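Local coordinates for protein butyryl-CoA dehydrogenase (Marinomonas mediterranea, PDB 6CXT) that belongs to the acyl-CoA dehydrogenase family of flavoproteins and binds flavin-adenine dinucleotide, with FK4 bound close by, at residues V157-V168 / A207-D215; E242-F250 / S359-Q369. All blocks are in the same frame, centred on the assembly; numbering follows the deposited sequence.

Contact 1: residues V157-V168 / A207-D215. With FAD (flavin-adenine dinucleotide), chain D.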
loop_
_atom_site.group_PDB
_atom_site.type_symbol
_atom_site.label_atom_id
_atom_site.label_comp_id
_atom_site.label_asym_id
_atom_site.label_seq_id
_atom_site.Cartn_x
_atom_site.Cartn_y
_atom_site.Cartn_z
ATOM N N VAL B 157 7.560 3.087 31.529
ATOM C CA VAL B 157 8.997 3.118 31.678
ATOM C C VAL B 157 9.591 1.751 31.346
ATOM O O VAL B 157 9.398 0.790 32.116
ATOM C CB VAL B 157 9.334 3.557 33.136
ATOM C CG1 VAL B 157 10.829 3.687 33.304
ATOM C CG2 VAL B 157 8.651 4.944 33.386
ATOM N N THR B 158 10.358 1.680 30.236
ATOM C CA THR B 158 11.057 0.470 29.896
ATOM C C THR B 158 12.178 0.260 30.945
ATOM O O THR B 158 12.899 1.226 31.287
ATOM C CB THR B 158 11.617 0.575 28.456
ATOM O OG1 THR B 158 10.512 0.497 27.535
ATOM C CG2 THR B 158 12.589 -0.565 28.161
ATOM N N ASN B 159 12.312 -0.972 31.444
ATOM C CA ASN B 159 13.225 -1.276 32.527
ATOM C C ASN B 159 12.757 -0.701 33.879
ATOM O O ASN B 159 13.565 -0.694 34.819
ATOM C CB ASN B 159 14.665 -0.774 32.252
ATOM C CG ASN B 159 15.250 -1.354 30.976
ATOM O OD1 ASN B 159 14.799 -2.401 30.496
ATOM N ND2 ASN B 159 16.245 -0.687 30.428
ATOM N N GLY B 160 11.520 -0.227 33.972
ATOM C CA GLY B 160 11.004 0.382 35.222
ATOM C C GLY B 160 11.282 -0.482 36.457
ATOM O O GLY B 160 11.842 0.028 37.500
ATOM N N SER B 161 10.915 -1.772 36.382
ATOM C CA SER B 161 11.056 -2.656 37.557
ATOM C C SER B 161 12.500 -2.986 37.936
ATOM O O SER B 161 12.807 -3.165 39.114
ATOM C CB SER B 161 10.244 -3.951 37.394
ATOM O OG SER B 161 10.687 -4.585 36.196
ATOM N N ILE B 162 13.406 -2.996 36.964
ATOM C CA ILE B 162 14.794 -3.428 37.170
ATOM C C ILE B 162 15.776 -2.264 37.308
ATOM O O ILE B 162 16.979 -2.490 37.466
ATOM C CB ILE B 162 15.235 -4.414 36.024
ATOM C CG1 ILE B 162 15.069 -3.726 34.655
ATOM C CG2 ILE B 162 14.389 -5.716 36.129
ATOM C CD1 ILE B 162 15.656 -4.545 33.509
ATOM N N ALA B 163 15.254 -1.036 37.194
ATOM C CA ALA B 163 16.124 0.141 37.087
ATOM C C ALA B 163 16.794 0.430 38.452
ATOM O O ALA B 163 16.114 0.442 39.509
ATOM C CB ALA B 163 15.318 1.368 36.642
ATOM N N ASP B 164 18.088 0.715 38.365
ATOM C CA ASP B 164 18.888 1.266 39.464
ATOM C C ASP B 164 18.891 2.785 39.439
ATOM O O ASP B 164 19.116 3.406 40.476
ATOM C CB ASP B 164 20.298 0.718 39.417
ATOM C CG ASP B 164 20.313 -0.757 39.633
ATOM O OD1 ASP B 164 19.837 -1.198 40.696
ATOM O OD2 ASP B 164 20.722 -1.500 38.719
ATOM N N TYR B 165 18.603 3.376 38.278
ATOM C CA TYR B 165 18.454 4.806 38.092
ATOM C C TYR B 165 17.387 5.104 37.057
ATOM O O TYR B 165 17.240 4.332 36.117
ATOM C CB TYR B 165 19.710 5.375 37.492
ATOM C CG TYR B 165 20.948 5.094 38.299
ATOM C CD1 TYR B 165 21.257 5.866 39.462
ATOM C CD2 TYR B 165 21.812 4.101 37.910
ATOM C CE1 TYR B 165 22.401 5.605 40.194
ATOM C CE2 TYR B 165 22.965 3.844 38.630
ATOM C CZ TYR B 165 23.255 4.601 39.761
ATOM O OH TYR B 165 24.428 4.302 40.418
ATOM N N TYR B 166 16.648 6.184 37.258
ATOM C CA TYR B 166 15.711 6.734 36.268
ATOM C C TYR B 166 16.243 8.026 35.732
ATOM O O TYR B 166 16.658 8.890 36.507
ATOM C CB TYR B 166 14.373 6.995 36.879
ATOM C CG TYR B 166 13.797 5.738 37.422
ATOM C CD1 TYR B 166 13.159 4.802 36.565
ATOM C CD2 TYR B 166 13.912 5.432 38.788
ATOM C CE1 TYR B 166 12.615 3.607 37.071
ATOM C CE2 TYR B 166 13.388 4.220 39.299
ATOM C CZ TYR B 166 12.735 3.325 38.445
ATOM O OH TYR B 166 12.275 2.131 38.968
ATOM N N VAL B 167 16.288 8.178 34.400
ATOM C CA VAL B 167 16.519 9.544 33.840
ATOM C C VAL B 167 15.133 10.138 33.682
ATOM O O VAL B 167 14.329 9.666 32.869
ATOM C CB VAL B 167 17.312 9.472 32.514
ATOM C CG1 VAL B 167 17.531 10.848 31.923
ATOM C CG2 VAL B 167 18.617 8.752 32.731
ATOM N N VAL B 168 14.824 11.176 34.451
ATOM C CA VAL B 168 13.454 11.642 34.622
ATOM C C VAL B 168 13.439 13.068 34.102
ATOM O O VAL B 168 14.385 13.810 34.362
ATOM C CB VAL B 168 13.073 11.628 36.105
ATOM C CG1 VAL B 168 11.676 12.181 36.356
ATOM C CG2 VAL B 168 13.194 10.211 36.633
ATOM N N ALA B 207 11.670 -7.035 28.016
ATOM C CA ALA B 207 11.924 -5.613 28.358
ATOM C C ALA B 207 10.776 -5.221 29.279
ATOM O O ALA B 207 9.661 -5.023 28.822
ATOM C CB ALA B 207 11.955 -4.719 27.103
ATOM N N PRO B 208 11.040 -5.067 30.593
ATOM C CA PRO B 208 9.947 -4.694 31.489
ATOM C C PRO B 208 9.370 -3.342 31.096
ATOM O O PRO B 208 10.128 -2.467 30.647
ATOM C CB PRO B 208 10.647 -4.523 32.864
ATOM C CG PRO B 208 11.868 -5.288 32.742
ATOM C CD PRO B 208 12.324 -5.172 31.298
ATOM N N LEU B 209 8.066 -3.176 31.265
ATOM C CA LEU B 209 7.426 -1.869 31.047
ATOM C C LEU B 209 6.589 -1.577 32.298
ATOM O O LEU B 209 5.749 -2.366 32.702
ATOM C CB LEU B 209 6.520 -1.891 29.775
ATOM C CG LEU B 209 6.028 -0.523 29.331
ATOM C CD1 LEU B 209 7.151 0.433 28.938
ATOM C CD2 LEU B 209 5.061 -0.674 28.146
ATOM N N ASN B 210 6.776 -0.394 32.891
ATOM C CA ASN B 210 6.122 -0.160 34.169
ATOM C C ASN B 210 5.681 1.282 34.379
ATOM O O ASN B 210 6.313 2.220 33.898
ATOM C CB ASN B 210 7.158 -0.422 35.331
ATOM C CG ASN B 210 7.860 -1.735 35.208
ATOM O OD1 ASN B 210 8.875 -1.827 34.523
ATOM N ND2 ASN B 210 7.340 -2.768 35.894
ATOM N N GLN B 211 4.657 1.428 35.198
ATOM C CA GLN B 211 4.328 2.741 35.775
ATOM C C GLN B 211 5.328 3.002 36.951
ATOM O O GLN B 211 5.621 2.076 37.734
ATOM C CB GLN B 211 2.902 2.679 36.292
ATOM C CG GLN B 211 2.340 4.034 36.646
ATOM C CD GLN B 211 0.847 3.998 36.597
ATOM O OE1 GLN B 211 0.212 3.249 37.344
ATOM N NE2 GLN B 211 0.268 4.775 35.687
ATOM N N VAL B 212 5.822 4.235 37.036
ATOM C CA VAL B 212 6.748 4.616 38.113
ATOM C C VAL B 212 6.193 5.923 38.659
ATOM O O VAL B 212 5.869 6.831 37.863
ATOM C CB VAL B 212 8.209 4.819 37.663
ATOM C CG1 VAL B 212 9.103 5.122 38.904
ATOM C CG2 VAL B 212 8.768 3.574 36.926
ATOM N N PHE B 213 6.011 5.984 39.990
ATOM C CA PHE B 213 5.513 7.218 40.657
ATOM C C PHE B 213 6.636 7.822 41.537
ATOM O O PHE B 213 7.409 7.083 42.170
ATOM C CB PHE B 213 4.195 6.988 41.438
ATOM C CG PHE B 213 3.486 8.290 41.790
ATOM C CD1 PHE B 213 2.599 8.910 40.875
ATOM C CD2 PHE B 213 3.742 8.971 43.033
ATOM C CE1 PHE B 213 1.976 10.139 41.190
ATOM C CE2 PHE B 213 3.114 10.205 43.331
ATOM C CZ PHE B 213 2.240 10.784 42.412
ATOM N N PHE B 214 6.746 9.147 41.509
ATOM C CA PHE B 214 7.757 9.865 42.295
ATOM C C PHE B 214 6.955 10.719 43.250
ATOM O O PHE B 214 6.264 11.673 42.844
ATOM C CB PHE B 214 8.649 10.681 41.378
ATOM C CG PHE B 214 9.441 9.846 40.410
ATOM C CD1 PHE B 214 10.668 9.276 40.770
ATOM C CD2 PHE B 214 8.947 9.614 39.106
ATOM C CE1 PHE B 214 11.430 8.507 39.890
ATOM C CE2 PHE B 214 9.705 8.832 38.210
ATOM C CZ PHE B 214 10.933 8.276 38.585
ATOM N N ASP B 215 6.938 10.293 44.504
ATOM C CA ASP B 215 6.156 10.968 45.549
ATOM C C ASP B 215 7.149 11.760 46.402
ATOM O O ASP B 215 7.815 11.177 47.293
ATOM C CB ASP B 215 5.407 9.919 46.387
ATOM C CG ASP B 215 4.677 10.509 47.597
ATOM O OD1 ASP B 215 4.455 11.716 47.681
ATOM O OD2 ASP B 215 4.284 9.722 48.473
HETATM P PA FAD D . -0.550 9.305 21.980
HETATM O O1A FAD D . 0.564 10.334 21.996
HETATM O O2A FAD D . -1.821 9.395 22.807
HETATM O O5B FAD D . -0.924 9.026 20.420
HETATM C C5B FAD D . -2.085 8.257 20.029
HETATM C C4B FAD D . -2.174 8.418 18.497
HETATM O O4B FAD D . -2.289 9.823 18.158
HETATM C C3B FAD D . -0.917 7.888 17.815
HETATM O O3B FAD D . -1.387 7.365 16.566
HETATM C C2B FAD D . -0.121 9.180 17.524
HETATM O O2B FAD D . 0.844 9.047 16.451
HETATM C C1B FAD D . -1.264 10.205 17.256
HETATM N N9A FAD D . -0.738 11.569 17.470
HETATM C C8A FAD D . -0.418 12.158 18.653
HETATM N N7A FAD D . 0.144 13.397 18.423
HETATM C C5A FAD D . 0.200 13.588 17.076
HETATM C C6A FAD D . 0.650 14.648 16.136
HETATM N N6A FAD D . 1.227 15.819 16.583
HETATM N N1A FAD D . 0.507 14.404 14.798
HETATM C C2A FAD D . -0.034 13.243 14.293
HETATM N N3A FAD D . -0.480 12.259 15.107
HETATM C C4A FAD D . -0.386 12.365 16.461
HETATM N N1 FAD D . 8.155 6.161 27.289
HETATM C C2 FAD D . 9.179 6.521 28.144
HETATM O O2 FAD D . 9.116 7.687 28.623
HETATM N N3 FAD D . 10.207 5.693 28.487
HETATM C C4 FAD D . 10.250 4.420 28.044
HETATM O O4 FAD D . 11.182 3.687 28.374
HETATM C C4X FAD D . 9.163 3.944 27.120
HETATM N N5 FAD D . 9.102 2.680 26.646
HETATM C C5X FAD D . 8.080 2.230 25.864
HETATM C C6 FAD D . 8.110 0.878 25.428
HETATM C C7 FAD D . 7.051 0.389 24.635
HETATM C C7M FAD D . 7.072 -1.058 24.210
HETATM C C8 FAD D . 5.934 1.270 24.256
HETATM C C8M FAD D . 4.821 0.760 23.402
HETATM C C9 FAD D . 5.914 2.622 24.657
HETATM C C9A FAD D . 6.971 3.121 25.452
HETATM N N10 FAD D . 6.993 4.474 25.920
HETATM C C10 FAD D . 8.082 4.897 26.760
HETATM C "C1'" FAD D . 5.926 5.410 25.598
HETATM C "C2'" FAD D . 6.061 5.840 24.118
HETATM O "O2'" FAD D . 7.180 6.708 23.867
HETATM C "C3'" FAD D . 4.729 6.419 23.668
HETATM O "O3'" FAD D . 3.786 5.327 23.681
HETATM C "C4'" FAD D . 4.691 7.222 22.356
HETATM O "O4'" FAD D . 5.443 8.469 22.504
HETATM C "C5'" FAD D . 3.249 7.571 21.960
HETATM O "O5'" FAD D . 2.610 8.170 23.095
HETATM P P FAD D . 1.199 7.641 23.545
HETATM O O1P FAD D . 0.694 8.470 24.730
HETATM O O2P FAD D . 1.178 6.142 23.774
HETATM O O3P FAD D . 0.172 7.909 22.341
HETATM O O HOH W 1 9.368 -2.165 27.559
#
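Val157 and Asn210 face each other as an antiparallel hydrogen-bonded pair, Val157 N giving a nearly straight bond to Asn210 O (2.8 Å, 164°). Val157 O accepts from both Asn210 N and Gly160 N of the type II turn 157-160, which approach opposite faces of its plane. One step on, Thr158 pairs with Leu209 on the flavin side of the sheet. Its CB lies 3.1 Å from FAD O4, the oxygen that also accepts from Thr158 N. At the tip the two branches part: with CG2 anti to the backbone N, OG1 (chi1 -72°) swings beside that N and donates to FAD N5 over 2.7 Å, while CG2 runs over Pro208 O toward Ala207 CB. A water bridges Thr158 OG1 and Ala207 O, and Leu209 CD1 fills in beside OG1 and FAD C6.

On the other side of the sheet, Asn210 OD1 accepts a weak bond from Ser161 N, and its ND2 turns to Asp198 and Gly196. Asn159 N donates to Pro208 O; the Pro208 ring meets Ile162 CD1 and Ser161 OG, the latter hydrogen-bonded to Asp198. After the turn the chain enters a second sheet, whose Tyr166 and Val168 pack on Val212 and Phe214. Val212 CG1 sits over one face of the Tyr166 ring, and Phe214 directs its edge at Tyr166 in a T-shaped pair, planes at 85°. Tyr166 OH closes the loop by donating to Gly160 O in the carbonyl plane, 2.6 Å away. Two central strands of an antiparallel sheet in the acyl-CoA dehydrogenase middle domain thus pack against a second sheet, while Thr158 on the first serves the flavin site.

Contact 2: residues E242-F250 / S359-Q369. With FK4 (S-[2-({N-[(2R)-2-hydroxy-4-{[(R)-hydroxy(oxo)-lambda~5~-phosphanyl]oxy}-3,3-dimethylbutanoyl]-beta-alanyl}amino)ethyl] 1H-pyrrole-2-carbothioate), chain C.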
loop_
_atom_site.group_PDB
_atom_site.type_symbol
_atom_site.label_atom_id
_atom_site.label_comp_id
_atom_site.label_asym_id
_atom_site.label_seq_id
_atom_site.Cartn_x
_atom_site.Cartn_y
_atom_site.Cartn_z
ATOM N N GLU B 242 18.772 7.289 20.503
ATOM C CA GLU B 242 17.923 6.081 20.590
ATOM C C GLU B 242 17.287 5.753 19.213
ATOM O O GLU B 242 17.341 4.620 18.745
ATOM C CB GLU B 242 16.832 6.283 21.623
ATOM C CG GLU B 242 16.053 5.005 21.864
ATOM C CD GLU B 242 15.011 5.182 22.940
ATOM O OE1 GLU B 242 15.350 4.987 24.115
ATOM O OE2 GLU B 242 13.844 5.499 22.642
ATOM N N ARG B 243 16.720 6.765 18.566
ATOM C CA ARG B 243 16.021 6.580 17.279
ATOM C C ARG B 243 17.014 6.088 16.235
ATOM O O ARG B 243 16.642 5.345 15.333
ATOM C CB ARG B 243 15.380 7.900 16.846
ATOM C CG ARG B 243 14.113 8.248 17.648
ATOM C CD ARG B 243 13.702 9.673 17.259
ATOM N NE ARG B 243 12.670 10.143 18.173
ATOM C CZ ARG B 243 12.355 11.436 18.363
ATOM N NH1 ARG B 243 13.031 12.388 17.733
ATOM N NH2 ARG B 243 11.379 11.770 19.211
ATOM N N CYS B 244 18.277 6.500 16.369
ATOM C CA CYS B 244 19.335 6.095 15.447
ATOM C C CYS B 244 19.855 4.684 15.746
ATOM O O CYS B 244 19.853 3.789 14.841
ATOM C CB CYS B 244 20.515 7.078 15.501
ATOM S SG CYS B 244 21.832 6.749 14.286
ATOM N N CYS B 245 20.305 4.455 16.978
ATOM C CA CYS B 245 21.079 3.271 17.278
ATOM C C CYS B 245 20.230 2.101 17.751
ATOM O O CYS B 245 20.560 0.977 17.462
ATOM C CB CYS B 245 22.137 3.581 18.357
ATOM S SG CYS B 245 23.278 4.916 17.825
ATOM N N LEU B 246 19.176 2.358 18.528
ATOM C CA LEU B 246 18.390 1.259 19.093
ATOM C C LEU B 246 17.766 0.448 17.929
ATOM O O LEU B 246 17.709 -0.781 17.968
ATOM C CB LEU B 246 17.334 1.776 20.072
ATOM C CG LEU B 246 16.391 0.750 20.745
ATOM C CD1 LEU B 246 15.908 1.265 22.109
ATOM C CD2 LEU B 246 15.150 0.432 19.855
ATOM N N PHE B 247 17.391 1.139 16.862
ATOM C CA PHE B 247 16.611 0.511 15.743
ATOM C C PHE B 247 17.488 -0.371 14.858
ATOM O O PHE B 247 16.968 -1.167 14.049
ATOM C CB PHE B 247 15.834 1.612 14.966
ATOM C CG PHE B 247 14.606 2.069 15.740
ATOM C CD1 PHE B 247 14.753 2.905 16.910
ATOM C CD2 PHE B 247 13.339 1.616 15.412
ATOM C CE1 PHE B 247 13.679 3.192 17.695
ATOM C CE2 PHE B 247 12.220 1.952 16.192
ATOM C CZ PHE B 247 12.400 2.722 17.345
ATOM N N ALA B 248 18.803 -0.268 15.026
ATOM C CA ALA B 248 19.734 -1.240 14.405
ATOM C C ALA B 248 19.356 -2.685 14.780
ATOM O O ALA B 248 19.537 -3.600 13.967
ATOM C CB ALA B 248 21.161 -0.949 14.820
ATOM N N ILE B 249 18.810 -2.883 15.994
ATOM C CA ILE B 249 18.337 -4.218 16.430
ATOM C C ILE B 249 17.422 -4.843 15.344
ATOM O O ILE B 249 17.563 -6.043 14.963
ATOM C CB ILE B 249 17.563 -4.166 17.766
ATOM C CG1 ILE B 249 18.493 -3.691 18.921
ATOM C CG2 ILE B 249 16.971 -5.534 18.094
ATOM C CD1 ILE B 249 17.678 -3.259 20.143
ATOM N N PHE B 250 16.481 -4.045 14.874
ATOM C CA PHE B 250 15.380 -4.596 14.066
ATOM C C PHE B 250 15.826 -4.820 12.628
ATOM O O PHE B 250 15.229 -5.626 11.935
ATOM C CB PHE B 250 14.219 -3.618 14.095
ATOM C CG PHE B 250 13.851 -3.221 15.512
ATOM C CD1 PHE B 250 13.633 -4.221 16.499
ATOM C CD2 PHE B 250 13.730 -1.856 15.869
ATOM C CE1 PHE B 250 13.359 -3.883 17.847
ATOM C CE2 PHE B 250 13.397 -1.509 17.197
ATOM C CZ PHE B 250 13.249 -2.495 18.183
ATOM N N SER B 359 7.789 -1.187 17.922
ATOM C CA SER B 359 8.820 -0.332 17.328
ATOM C C SER B 359 8.231 0.893 16.570
ATOM O O SER B 359 8.964 1.890 16.406
ATOM C CB SER B 359 9.767 -1.109 16.428
ATOM O OG SER B 359 9.121 -1.333 15.155
ATOM N N VAL B 360 6.979 0.815 16.094
ATOM C CA VAL B 360 6.287 1.991 15.473
ATOM C C VAL B 360 5.617 2.936 16.523
ATOM O O VAL B 360 5.000 3.942 16.137
ATOM C CB VAL B 360 5.228 1.609 14.410
ATOM C CG1 VAL B 360 5.935 0.785 13.305
ATOM C CG2 VAL B 360 4.107 0.758 15.024
ATOM N N LEU B 361 5.739 2.585 17.804
ATOM C CA LEU B 361 5.199 3.429 18.897
ATOM C C LEU B 361 6.307 4.073 19.725
ATOM O O LEU B 361 6.314 5.315 19.850
ATOM C CB LEU B 361 4.330 2.582 19.827
ATOM C CG LEU B 361 3.147 1.921 19.109
ATOM C CD1 LEU B 361 2.420 1.040 20.105
ATOM C CD2 LEU B 361 2.176 2.933 18.424
ATOM N N PHE B 362 7.238 3.279 20.257
ATOM C CA PHE B 362 8.251 3.828 21.184
ATOM C C PHE B 362 9.275 4.671 20.432
ATOM O O PHE B 362 9.433 4.526 19.207
ATOM C CB PHE B 362 8.896 2.758 22.096
ATOM C CG PHE B 362 9.550 1.619 21.362
ATOM C CD1 PHE B 362 10.719 1.805 20.580
ATOM C CD2 PHE B 362 9.016 0.324 21.507
ATOM C CE1 PHE B 362 11.324 0.724 19.932
ATOM C CE2 PHE B 362 9.612 -0.760 20.842
ATOM C CZ PHE B 362 10.762 -0.569 20.080
ATOM N N SER B 363 9.964 5.560 21.146
ATOM C CA SER B 363 10.876 6.527 20.554
ATOM C C SER B 363 10.167 7.544 19.627
ATOM O O SER B 363 10.794 8.157 18.799
ATOM C CB SER B 363 12.052 5.877 19.811
ATOM O OG SER B 363 12.490 4.718 20.511
ATOM N N GLY B 364 8.879 7.749 19.824
ATOM C CA GLY B 364 8.045 8.602 18.940
ATOM C C GLY B 364 7.315 7.753 17.896
ATOM O O GLY B 364 7.977 7.002 17.160
ATOM N N THR B 365 6.013 7.870 17.811
ATOM C CA THR B 365 5.270 7.069 16.830
ATOM C C THR B 365 5.674 7.424 15.394
ATOM O O THR B 365 6.314 8.490 15.118
ATOM C CB THR B 365 3.761 7.249 16.916
ATOM O OG1 THR B 365 3.414 8.569 16.428
ATOM C CG2 THR B 365 3.230 7.025 18.373
ATOM N N SER B 366 5.255 6.564 14.439
ATOM C CA SER B 366 5.519 6.884 13.031
ATOM C C SER B 366 4.975 8.281 12.677
ATOM O O SER B 366 5.546 8.978 11.855
ATOM C CB SER B 366 4.815 5.767 12.176
ATOM O OG SER B 366 5.531 4.544 12.528
ATOM N N ASP B 367 3.812 8.638 13.218
ATOM C CA ASP B 367 3.227 9.967 12.910
ATOM C C ASP B 367 4.148 11.078 13.368
ATOM O O ASP B 367 4.273 12.074 12.665
ATOM C CB ASP B 367 1.853 10.109 13.545
ATOM C CG ASP B 367 0.895 9.001 13.085
ATOM O OD1 ASP B 367 0.893 8.695 11.844
ATOM O OD2 ASP B 367 0.173 8.436 13.936
ATOM N N ILE B 368 4.806 10.891 14.538
ATOM C CA ILE B 368 5.733 11.907 15.053
ATOM C C ILE B 368 6.997 11.971 14.224
ATOM O O ILE B 368 7.543 13.045 13.921
ATOM C CB ILE B 368 6.046 11.601 16.542
ATOM C CG1 ILE B 368 4.846 11.914 17.420
ATOM C CG2 ILE B 368 7.335 12.273 17.046
ATOM C CD1 ILE B 368 3.981 13.101 17.092
ATOM N N GLN B 369 7.492 10.802 13.795
ATOM C CA GLN B 369 8.645 10.826 12.876
ATOM C C GLN B 369 8.308 11.645 11.621
ATOM O O GLN B 369 9.166 12.382 11.128
ATOM C CB GLN B 369 9.109 9.387 12.468
ATOM C CG GLN B 369 9.418 8.458 13.650
ATOM C CD GLN B 369 10.447 9.068 14.656
ATOM O OE1 GLN B 369 11.477 9.645 14.280
ATOM N NE2 GLN B 369 10.156 8.920 15.923
HETATM O O01 FK4 C . 12.904 17.849 18.496
HETATM P P02 FK4 C . 11.938 18.480 19.553
HETATM O O03 FK4 C . 10.619 17.689 19.864
HETATM C C04 FK4 C . 9.970 17.017 18.823
HETATM C C05 FK4 C . 8.494 16.827 19.009
HETATM C C06 FK4 C . 7.967 16.026 17.789
HETATM C C07 FK4 C . 7.842 18.233 19.089
HETATM C C08 FK4 C . 8.171 16.103 20.343
HETATM O O09 FK4 C . 6.814 16.202 20.703
HETATM C C10 FK4 C . 8.641 14.635 20.371
HETATM N N11 FK4 C . 7.557 13.684 20.569
HETATM C C12 FK4 C . 7.878 12.301 20.584
HETATM C C13 FK4 C . 8.170 11.792 22.013
HETATM C C14 FK4 C . 9.058 10.622 22.033
HETATM N N15 FK4 C . 8.833 9.855 23.182
HETATM C C16 FK4 C . 9.677 8.688 23.441
HETATM C C17 FK4 C . 9.799 8.398 24.950
HETATM S S18 FK4 C . 11.161 7.334 25.330
HETATM C C19 FK4 C . 10.744 5.830 24.447
HETATM C C20 FK4 C . 11.745 4.848 24.913
HETATM C C21 FK4 C . 11.737 3.481 24.746
HETATM C C22 FK4 C . 12.930 3.023 25.345
HETATM C C23 FK4 C . 13.631 4.135 25.872
HETATM N N24 FK4 C . 12.930 5.258 25.610
HETATM O O25 FK4 C . 9.567 5.660 24.060
HETATM O O26 FK4 C . 9.912 10.370 21.187
HETATM O O27 FK4 C . 9.839 14.235 20.178
HETATM O O28 FK4 C . 12.697 18.620 20.831
#
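Glu242 extends with CG anti to its own N (chi1 -173°), and Ser363 turns OG away from its carbonyl carbon (chi1 -38°); together these torsions let Ser363 OG donate to Glu242 OE2 across 2.6 Å. The oxygen is met on its anti side, out of the carboxylate plane. Arg243, stretched from CG to NE, passes Ser363 and turns its guanidinium edge to two kinds of acceptor. NE reaches Ser363 O at 2.8 Å, and NH2 holds two oxygens of FK4, O26 (2.8 Å) and O27 (3.1 Å). Arg243 thus links the 359-369 loop to FK4, which Ser363 N also holds through a nearly linear bond (177°) to FK4 O25. Gln369 bends at chi2 and crosses the guanidinium with its amide turned steeply against that plane; its NE2 donates to Gly364 O, in line with its own amide plane but from above the carbonyl.

Rings fill the rest. Phe247 slides past Phe362 in the opposite direction, CZ 3.4 Å from Phe362 CE1, with the planes oblique, and presents its edge to Ser359 O and Ser363 OG. Phe250 CZ meets the rim of Phe362 near its plane, while Ser359 CB lies over the Phe250 face in a CH-pi contact. Leu246 CD2 also packs on Phe362 CE1.

The contact joins the region where helix 231-245 gives way to helix 248-267 to the loop before helix 366-377, with Thr365 at that helix's N-cap (a weak capping bond from Ile368 N), its OG1 also bonded to FAD. Helix 313-338 lies against it, with Lys320 gripping Ser359 O, Phe362 O and Gly364 O, and helix 81-101 packs on Glu242, Leu246 and Phe250.

The two contacts illustrate how adjoining ligand pockets are built from unlike parts. Both are buried, but contact 1 lies about 15 Å from the chain centre and contact 2 only about 7 Å, centre to centre. They share no helix or strand: the first joins beta strands of the middle domain, the second helix ends and a loop of the C-terminal domain. Strand pairing and backbone bonds dominate contact 1, whereas contact 2 rests on side-chain polar bonds and clustered phenylalanines. Their nearest atoms are about 6 Å apart without touching. Contact 1 bonds the flavin ring; contact 2 bonds FK4 and, through Thr365 and Asp367, a ribose oxygen of FAD.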